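Local coordinates for protein pectinesterase (Aspergillus niger, PDB 5C1E) that hydrolyses the methyl esters of pectin's galacturonosyl units, releasing methanol and leaving free carboxylates, and is probably involved in maceration and soft-rotting of plant tissue, at residues Gly9-Gly23 / Cys37-Leu49. Residues are numbered along the deposited sequence; the frame is centred on the assembly and turned at random.
Sequences GCLTVGSDGTYSTIG and CIYVASGTYEEQL
Leu11, Thr12 and Val13 pair in parallel with Ile38, Tyr39 and Val40, joining the outermost strand to its neighbour in one sheet of the right-handed parallel beta-helix; the helix starting at Ile22 completes a beta-alpha-beta unit. Four backbone bonds bind the pair: Leu11 N to Cys37 O, Tyr39 N to Leu11 O (2.7 Å), Val13 N to Tyr39 O and Ala41 N to Val13 O. Ile38 and Val40 turn their backbone polar groups the other way, to strand 57-61 and Glu62. Where the pairing begins, the disulfide Cys10-Cys37 locks the strands, and a water bridges Gly9 O and Cys37 N. A second water accepts from Ser15 N and donates to Ser42 O past the other end.

Glutamate suits position 47 because its extended chain brings a carboxylate to the first turn of helix 22-29, whose leading amides lack acceptors within the helix. Glu47 OE2 accepts from Ile22 N at 3.0 Å and Glu47 OE1 from Gly23 N at 2.8 Å, each through its syn lone pair; the helix dipole probably favours the negative charge. Thr21, the N-cap, accepts the Asp24 N-H at OG1, and Gly23 leaves room for the carboxylate and Leu49 CD2.

Buried Ile22 packs between Val40, Tyr45 and Leu49, its beta-branches reaching different partners: CG2 meets Leu49 CD1, CG1 meets Val40 CG1, and CD1 lies over one face of the Tyr45 ring. Tyr45 CG lies anti to the carbonyl carbon (chi1 -62°), and the ring reaches back to strand 11-13, where Tyr45 CE2 touches Val13 CG1 at 3.7 Å. Tyr45 OH donates to Ala41 O at 2.7 Å, from 45° above the carbonyl plane.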
ATOM      1  N   GLY A   9      20.257  -1.218  18.236  1.00 25.82           N
ATOM      2  CA  GLY A   9      19.701  -2.521  18.564  1.00 25.21           C
ATOM      3  C   GLY A   9      19.262  -3.382  17.401  1.00 24.56           C
ATOM      4  O   GLY A   9      18.869  -4.523  17.621  1.00 23.74           O
ATOM      5  N   CYS A  10      19.329  -2.876  16.166  1.00 22.74           N
ATOM      6  CA  CYS A  10      18.776  -3.634  15.042  1.00 23.92           C
ATOM      7  C   CYS A  10      19.715  -4.730  14.573  1.00 22.19           C
ATOM      8  O   CYS A  10      20.923  -4.576  14.637  1.00 22.84           O
ATOM      9  CB  CYS A  10      18.410  -2.733  13.850  1.00 24.40           C
ATOM     10  SG  CYS A  10      17.193  -1.455  14.232  1.00 29.69           S
ATOM     11  N   LEU A  11      19.133  -5.823  14.096  1.00 21.47           N
ATOM     12  CA  LEU A  11      19.865  -6.872  13.388  1.00 21.61           C
ATOM     13  C   LEU A  11      20.255  -6.315  12.010  1.00 21.04           C
ATOM     14  O   LEU A  11      19.539  -5.475  11.463  1.00 20.06           O
ATOM     15  CB  LEU A  11      18.993  -8.111  13.199  1.00 22.62           C
ATOM     16  CG  LEU A  11      18.657  -9.016  14.393  1.00 24.00           C
ATOM     17  CD1 LEU A  11      17.945  -8.272  15.497  1.00 25.47           C
ATOM     18  CD2 LEU A  11      17.813 -10.191  13.930  1.00 24.06           C
ATOM     19  N   THR A  12      21.367  -6.782  11.448  1.00 19.34           N
ATOM     20  CA  THR A  12      21.829  -6.248  10.161  1.00 18.66           C
ATOM     21  C   THR A  12      21.798  -7.297   9.066  1.00 18.09           C
ATOM     22  O   THR A  12      22.287  -8.401   9.261  1.00 18.26           O
ATOM     23  CB  THR A  12      23.252  -5.723  10.221  1.00 18.90           C
ATOM     24  OG1 THR A  12      24.120  -6.763  10.693  1.00 19.52           O
ATOM     25  CG2 THR A  12      23.343  -4.502  11.141  1.00 19.10           C
ATOM     26  N   VAL A  13      21.269  -6.911   7.911  1.00 17.50           N
ATOM     27  CA  VAL A  13      21.239  -7.745   6.724  1.00 16.85           C
ATOM     28  C   VAL A  13      22.025  -7.039   5.637  1.00 17.38           C
ATOM     29  O   VAL A  13      21.870  -5.837   5.456  1.00 17.41           O
ATOM     30  CB  VAL A  13      19.808  -7.941   6.199  1.00 16.93           C
ATOM     31  CG1 VAL A  13      19.824  -8.700   4.881  1.00 16.63           C
ATOM     32  CG2 VAL A  13      18.946  -8.682   7.229  1.00 17.23           C
ATOM     33  N   GLY A  14      22.856  -7.785   4.916  1.00 17.12           N
ATOM     34  CA  GLY A  14      23.536  -7.258   3.740  1.00 17.64           C
ATOM     35  C   GLY A  14      24.802  -8.013   3.464  1.00 17.53           C
ATOM     36  O   GLY A  14      25.189  -8.899   4.228  1.00 18.41           O
ATOM     37  N   SER A  15      25.468  -7.647   2.386  1.00 17.24           N
ATOM     38  CA  SER A  15      26.717  -8.289   2.008  1.00 18.27           C
ATOM     39  C   SER A  15      27.736  -8.274   3.151  1.00 18.78           C
ATOM     40  O   SER A  15      28.483  -9.222   3.341  1.00 18.75           O
ATOM     41  CB  SER A  15      27.299  -7.609   0.755  1.00 19.02           C
ATOM     42  OG  SER A  15      28.491  -8.278   0.339  1.00 19.40           O
ATOM     43  N   ASP A  16      27.766  -7.200   3.921  1.00 18.90           N
ATOM     44  CA  ASP A  16      28.698  -7.106   5.038  1.00 19.93           C
ATOM     45  C   ASP A  16      28.015  -7.036   6.381  1.00 20.45           C
ATOM     46  O   ASP A  16      28.599  -6.546   7.337  1.00 21.32           O
ATOM     47  CB  ASP A  16      29.606  -5.901   4.830  1.00 20.03           C
ATOM     48  CG  ASP A  16      30.306  -5.968   3.513  1.00 19.91           C
ATOM     49  OD1 ASP A  16      30.810  -7.080   3.216  1.00 20.64           O
ATOM     50  OD2 ASP A  16      30.357  -4.943   2.785  1.00 19.20           O
ATOM     51  N   GLY A  17      26.786  -7.538   6.456  1.00 19.79           N
ATOM     52  CA  GLY A  17      26.054  -7.602   7.713  1.00 19.11           C
ATOM     53  C   GLY A  17      26.091  -8.980   8.369  1.00 19.22           C
ATOM     54  O   GLY A  17      26.745  -9.926   7.888  1.00 19.60           O
ATOM     55  N   THR A  18      25.349  -9.105   9.457  1.00 18.73           N
ATOM     56  CA  THR A  18      25.279 -10.347  10.197  1.00 19.15           C
ATOM     57  C   THR A  18      24.581 -11.466   9.417  1.00 18.82           C
ATOM     58  O   THR A  18      24.970 -12.649   9.522  1.00 18.92           O
ATOM     59  CB  THR A  18      24.589 -10.110  11.539  1.00 19.68           C
ATOM     60  OG1 THR A  18      25.295  -9.078  12.243  1.00 20.42           O
ATOM     61  CG2 THR A  18      24.564 -11.389  12.375  1.00 20.13           C
ATOM     62  N   TYR A  19      23.554 -11.091   8.656  1.00 18.92           N
ATOM     63  CA  TYR A  19      22.767 -12.030   7.848  1.00 19.04           C
ATOM     64  C   TYR A  19      22.829 -11.638   6.373  1.00 20.09           C
ATOM     65  O   TYR A  19      22.792 -10.451   6.042  1.00 19.40           O
ATOM     66  CB  TYR A  19      21.313 -12.052   8.327  1.00 19.55           C
ATOM     67  CG  TYR A  19      21.209 -12.197   9.836  1.00 19.64           C
ATOM     68  CD1 TYR A  19      21.313 -13.449  10.432  1.00 20.32           C
ATOM     69  CD2 TYR A  19      21.079 -11.082  10.665  1.00 20.19           C
ATOM     70  CE1 TYR A  19      21.233 -13.608  11.804  1.00 19.84           C
ATOM     71  CE2 TYR A  19      21.021 -11.218  12.049  1.00 20.57           C
ATOM     72  CZ  TYR A  19      21.083 -12.501  12.610  1.00 20.48           C
ATOM     73  OH  TYR A  19      21.038 -12.686  13.973  1.00 20.35           O
ATOM     74  N   SER A  20      22.910 -12.640   5.501  1.00 19.81           N
ATOM     75  CA  SER A  20      22.996 -12.408   4.059  0.50 20.51           C
ATOM     76  C   SER A  20      21.621 -12.217   3.420  1.00 20.73           C
ATOM     77  O   SER A  20      21.507 -11.556   2.380  1.00 22.10           O
ATOM     78  CB  SER A  20      23.708 -13.572   3.371  0.50 20.58           C
ATOM     79  OG  SER A  20      23.062 -14.791   3.655  0.50 19.45           O
ATOM     80  N   THR A  21      20.590 -12.792   4.042  1.00 19.68           N
ATOM     81  CA  THR A  21      19.209 -12.660   3.585  1.00 19.10           C
ATOM     82  C   THR A  21      18.301 -12.020   4.658  1.00 18.62           C
ATOM     83  O   THR A  21      18.552 -12.110   5.865  1.00 18.56           O
ATOM     84  CB  THR A  21      18.608 -14.027   3.152  1.00 19.33           C
ATOM     85  OG1 THR A  21      18.260 -14.809   4.302  1.00 18.68           O
ATOM     86  CG2 THR A  21      19.568 -14.803   2.243  1.00 19.45           C
ATOM     87  N   ILE A  22      17.222 -11.394   4.201  1.00 17.48           N
ATOM     88  CA  ILE A  22      16.224 -10.847   5.107  1.00 17.25           C
ATOM     89  C   ILE A  22      15.551 -11.993   5.863  1.00 17.01           C
ATOM     90  O   ILE A  22      15.339 -11.899   7.057  1.00 16.13           O
ATOM     91  CB  ILE A  22      15.191  -9.964   4.383  1.00 16.91           C
ATOM     92  CG1 ILE A  22      15.894  -8.797   3.671  1.00 16.92           C
ATOM     93  CG2 ILE A  22      14.176  -9.402   5.365  1.00 17.93           C
ATOM     94  CD1 ILE A  22      15.022  -8.049   2.706  1.00 16.90           C
ATOM     95  N   GLY A  23      15.242 -13.071   5.156  1.00 17.67           N
ATOM     96  CA  GLY A  23      14.661 -14.261   5.763  1.00 18.40           C
ATOM     97  C   GLY A  23      15.467 -14.816   6.928  1.00 18.91           C
ATOM     98  O   GLY A  23      14.905 -15.247   7.923  1.00 19.20           O
ATOM     99  N   CYS A  37      14.063  -4.904  15.684  1.00 20.76           N
ATOM    100  CA  CYS A  37      14.224  -4.235  14.417  1.00 20.48           C
ATOM    101  C   CYS A  37      15.345  -4.844  13.609  1.00 20.37           C
ATOM    102  O   CYS A  37      16.270  -5.476  14.141  1.00 20.33           O
ATOM    103  CB  CYS A  37      14.413  -2.728  14.596  1.00 22.21           C
ATOM    104  SG  CYS A  37      15.805  -2.234  15.612  1.00 24.00           S
ATOM    105  N   ILE A  38      15.205  -4.676  12.300  1.00 18.21           N
ATOM    106  CA  ILE A  38      16.133  -5.204  11.326  1.00 17.63           C
ATOM    107  C   ILE A  38      16.460  -4.048  10.375  1.00 16.69           C
ATOM    108  O   ILE A  38      15.554  -3.316   9.926  1.00 16.88           O
ATOM    109  CB  ILE A  38      15.538  -6.396  10.536  1.00 17.15           C
ATOM    110  CG1 ILE A  38      15.225  -7.568  11.471  1.00 18.29           C
ATOM    111  CG2 ILE A  38      16.504  -6.863   9.453  1.00 17.31           C
ATOM    112  CD1 ILE A  38      14.440  -8.706  10.834  1.00 18.22           C
ATOM    113  N   TYR A  39      17.755  -3.877  10.123  1.00 16.35           N
ATOM    114  CA  TYR A  39      18.269  -2.942   9.129  1.00 16.18           C
ATOM    115  C   TYR A  39      18.761  -3.728   7.929  1.00 15.77           C
ATOM    116  O   TYR A  39      19.597  -4.630   8.072  1.00 15.54           O
ATOM    117  CB  TYR A  39      19.418  -2.117   9.709  1.00 16.57           C
ATOM    118  CG  TYR A  39      20.224  -1.322   8.691  1.00 16.38           C
ATOM    119  CD1 TYR A  39      19.739  -0.132   8.146  1.00 16.59           C
ATOM    120  CD2 TYR A  39      21.495  -1.734   8.304  1.00 17.01           C
ATOM    121  CE1 TYR A  39      20.483   0.593   7.214  1.00 16.11           C
ATOM    122  CE2 TYR A  39      22.244  -1.002   7.384  1.00 16.75           C
ATOM    123  CZ  TYR A  39      21.738   0.165   6.850  1.00 16.62           C
ATOM    124  OH  TYR A  39      22.487   0.888   5.918  1.00 17.11           O
ATOM    125  N   VAL A  40      18.257  -3.363   6.752  1.00 15.09           N
ATOM    126  CA  VAL A  40      18.641  -4.008   5.507  1.00 14.42           C
ATOM    127  C   VAL A  40      19.478  -3.049   4.678  1.00 14.76           C
ATOM    128  O   VAL A  40      19.040  -1.928   4.351  1.00 14.02           O
ATOM    129  CB  VAL A  40      17.410  -4.478   4.705  1.00 14.32           C
ATOM    130  CG1 VAL A  40      17.816  -5.353   3.514  1.00 14.33           C
ATOM    131  CG2 VAL A  40      16.463  -5.253   5.605  1.00 14.71           C
ATOM    132  N   ALA A  41      20.700  -3.479   4.372  1.00 15.27           N
ATOM    133  CA  ALA A  41      21.576  -2.723   3.523  1.00 15.07           C
ATOM    134  C   ALA A  41      21.197  -2.934   2.070  1.00 14.78           C
ATOM    135  O   ALA A  41      20.449  -3.851   1.711  1.00 16.16           O
ATOM    136  CB  ALA A  41      23.020  -3.114   3.755  1.00 15.72           C
ATOM    137  N   SER A  42      21.750  -2.063   1.239  1.00 14.99           N
ATOM    138  CA  SER A  42      21.492  -2.029  -0.186  1.00 14.72           C
ATOM    139  C   SER A  42      21.570  -3.420  -0.808  1.00 14.31           C
ATOM    140  O   SER A  42      22.424  -4.245  -0.459  1.00 13.59           O
ATOM    141  CB  SER A  42      22.486  -1.081  -0.886  1.00 15.06           C
ATOM    142  OG  SER A  42      23.833  -1.400  -0.563  1.00 15.81           O
ATOM    143  N   GLY A  43      20.669  -3.653  -1.748  1.00 14.99           N
ATOM    144  CA  GLY A  43      20.655  -4.884  -2.494  1.00 15.47           C
ATOM    145  C   GLY A  43      19.303  -5.212  -3.062  1.00 15.74           C
ATOM    146  O   GLY A  43      18.276  -4.606  -2.690  1.00 15.72           O
ATOM    147  N   THR A  44      19.312  -6.185  -3.958  1.00 16.16           N
ATOM    148  CA  THR A  44      18.086  -6.817  -4.448  1.00 17.29           C
ATOM    149  C   THR A  44      18.034  -8.190  -3.819  1.00 17.62           C
ATOM    150  O   THR A  44      18.956  -8.989  -3.990  1.00 18.05           O
ATOM    151  CB  THR A  44      18.071  -6.909  -5.980  1.00 18.38           C
ATOM    152  OG1 THR A  44      18.078  -5.585  -6.503  1.00 18.61           O
ATOM    153  CG2 THR A  44      16.840  -7.641  -6.476  1.00 19.37           C
ATOM    154  N   TYR A  45      16.988  -8.411  -3.029  1.00 15.99           N
ATOM    155  CA  TYR A  45      16.790  -9.625  -2.264  1.00 16.67           C
ATOM    156  C   TYR A  45      15.669 -10.446  -2.925  1.00 16.69           C
ATOM    157  O   TYR A  45      14.493 -10.074  -2.891  1.00 16.19           O
ATOM    158  CB  TYR A  45      16.482  -9.261  -0.808  1.00 16.50           C
ATOM    159  CG  TYR A  45      17.616  -8.508  -0.149  1.00 16.03           C
ATOM    160  CD1 TYR A  45      17.766  -7.133  -0.325  1.00 15.53           C
ATOM    161  CD2 TYR A  45      18.565  -9.184   0.629  1.00 16.21           C
ATOM    162  CE1 TYR A  45      18.820  -6.452   0.281  1.00 15.64           C
ATOM    163  CE2 TYR A  45      19.619  -8.520   1.229  1.00 16.05           C
ATOM    164  CZ  TYR A  45      19.752  -7.164   1.050  1.00 15.87           C
ATOM    165  OH  TYR A  45      20.807  -6.530   1.642  1.00 15.33           O
ATOM    166  N   GLU A  46      16.071 -11.536  -3.571  1.00 17.57           N
ATOM    167  CA  GLU A  46      15.177 -12.419  -4.268  1.00 19.06           C
ATOM    168  C   GLU A  46      14.611 -13.392  -3.237  1.00 18.52           C
ATOM    169  O   GLU A  46      15.132 -14.488  -3.040  1.00 18.12           O
ATOM    170  CB  GLU A  46      15.933 -13.150  -5.381  1.00 22.08           C
ATOM    171  CG  GLU A  46      16.443 -12.188  -6.461  1.00 25.50           C
ATOM    172  CD  GLU A  46      16.999 -12.877  -7.706  1.00 29.49           C
ATOM    173  OE1 GLU A  46      17.344 -14.080  -7.661  1.00 34.19           O
ATOM    174  OE2 GLU A  46      17.112 -12.192  -8.740  1.00 34.85           O
ATOM    175  N   GLU A  47      13.564 -12.948  -2.554  1.00 17.62           N
ATOM    176  CA  GLU A  47      12.992 -13.670  -1.424  1.00 17.82           C
ATOM    177  C   GLU A  47      11.480 -13.516  -1.402  1.00 18.00           C
ATOM    178  O   GLU A  47      10.946 -12.532  -1.908  1.00 17.60           O
ATOM    179  CB  GLU A  47      13.572 -13.118  -0.114  1.00 17.70           C
ATOM    180  CG  GLU A  47      15.074 -13.287   0.017  1.00 18.64           C
ATOM    181  CD  GLU A  47      15.591 -12.833   1.359  1.00 18.65           C
ATOM    182  OE1 GLU A  47      15.062 -13.292   2.397  1.00 18.82           O
ATOM    183  OE2 GLU A  47      16.512 -12.006   1.379  1.00 19.08           O
ATOM    184  N   GLN A  48      10.798 -14.515  -0.834  1.00 18.70           N
ATOM    185  CA  GLN A  48       9.369 -14.444  -0.540  1.00 18.63           C
ATOM    186  C   GLN A  48       9.214 -14.592   0.974  1.00 19.07           C
ATOM    187  O   GLN A  48       9.664 -15.581   1.554  1.00 19.55           O
ATOM    188  CB  GLN A  48       8.605 -15.542  -1.279  1.00 20.43           C
ATOM    189  CG  GLN A  48       7.104 -15.380  -1.188  1.00 21.31           C
ATOM    190  CD  GLN A  48       6.337 -16.386  -2.019  1.00 22.00           C
ATOM    191  OE1 GLN A  48       6.824 -17.483  -2.316  1.00 22.41           O
ATOM    192  NE2 GLN A  48       5.123 -16.013  -2.405  1.00 21.23           N
ATOM    193  N   LEU A  49       8.617 -13.598   1.621  1.00 17.95           N
ATOM    194  CA  LEU A  49       8.671 -13.498   3.080  1.00 18.69           C
ATOM    195  C   LEU A  49       7.296 -13.485   3.725  1.00 19.41           C
ATOM    196  O   LEU A  49       6.349 -12.913   3.185  1.00 19.35           O
ATOM    197  CB  LEU A  49       9.400 -12.212   3.466  1.00 18.49           C
ATOM    198  CG  LEU A  49      10.802 -12.068   2.893  1.00 19.05           C
ATOM    199  CD1 LEU A  49      11.338 -10.682   3.189  1.00 18.79           C
ATOM    200  CD2 LEU A  49      11.704 -13.153   3.461  1.00 19.68           C
TER
HETATM  201  O   HOH W   1      16.165  -5.778  17.484  1.00 21.40           O
HETATM  202  O   HOH W   2      24.648  -5.116   1.126  1.00 17.40           O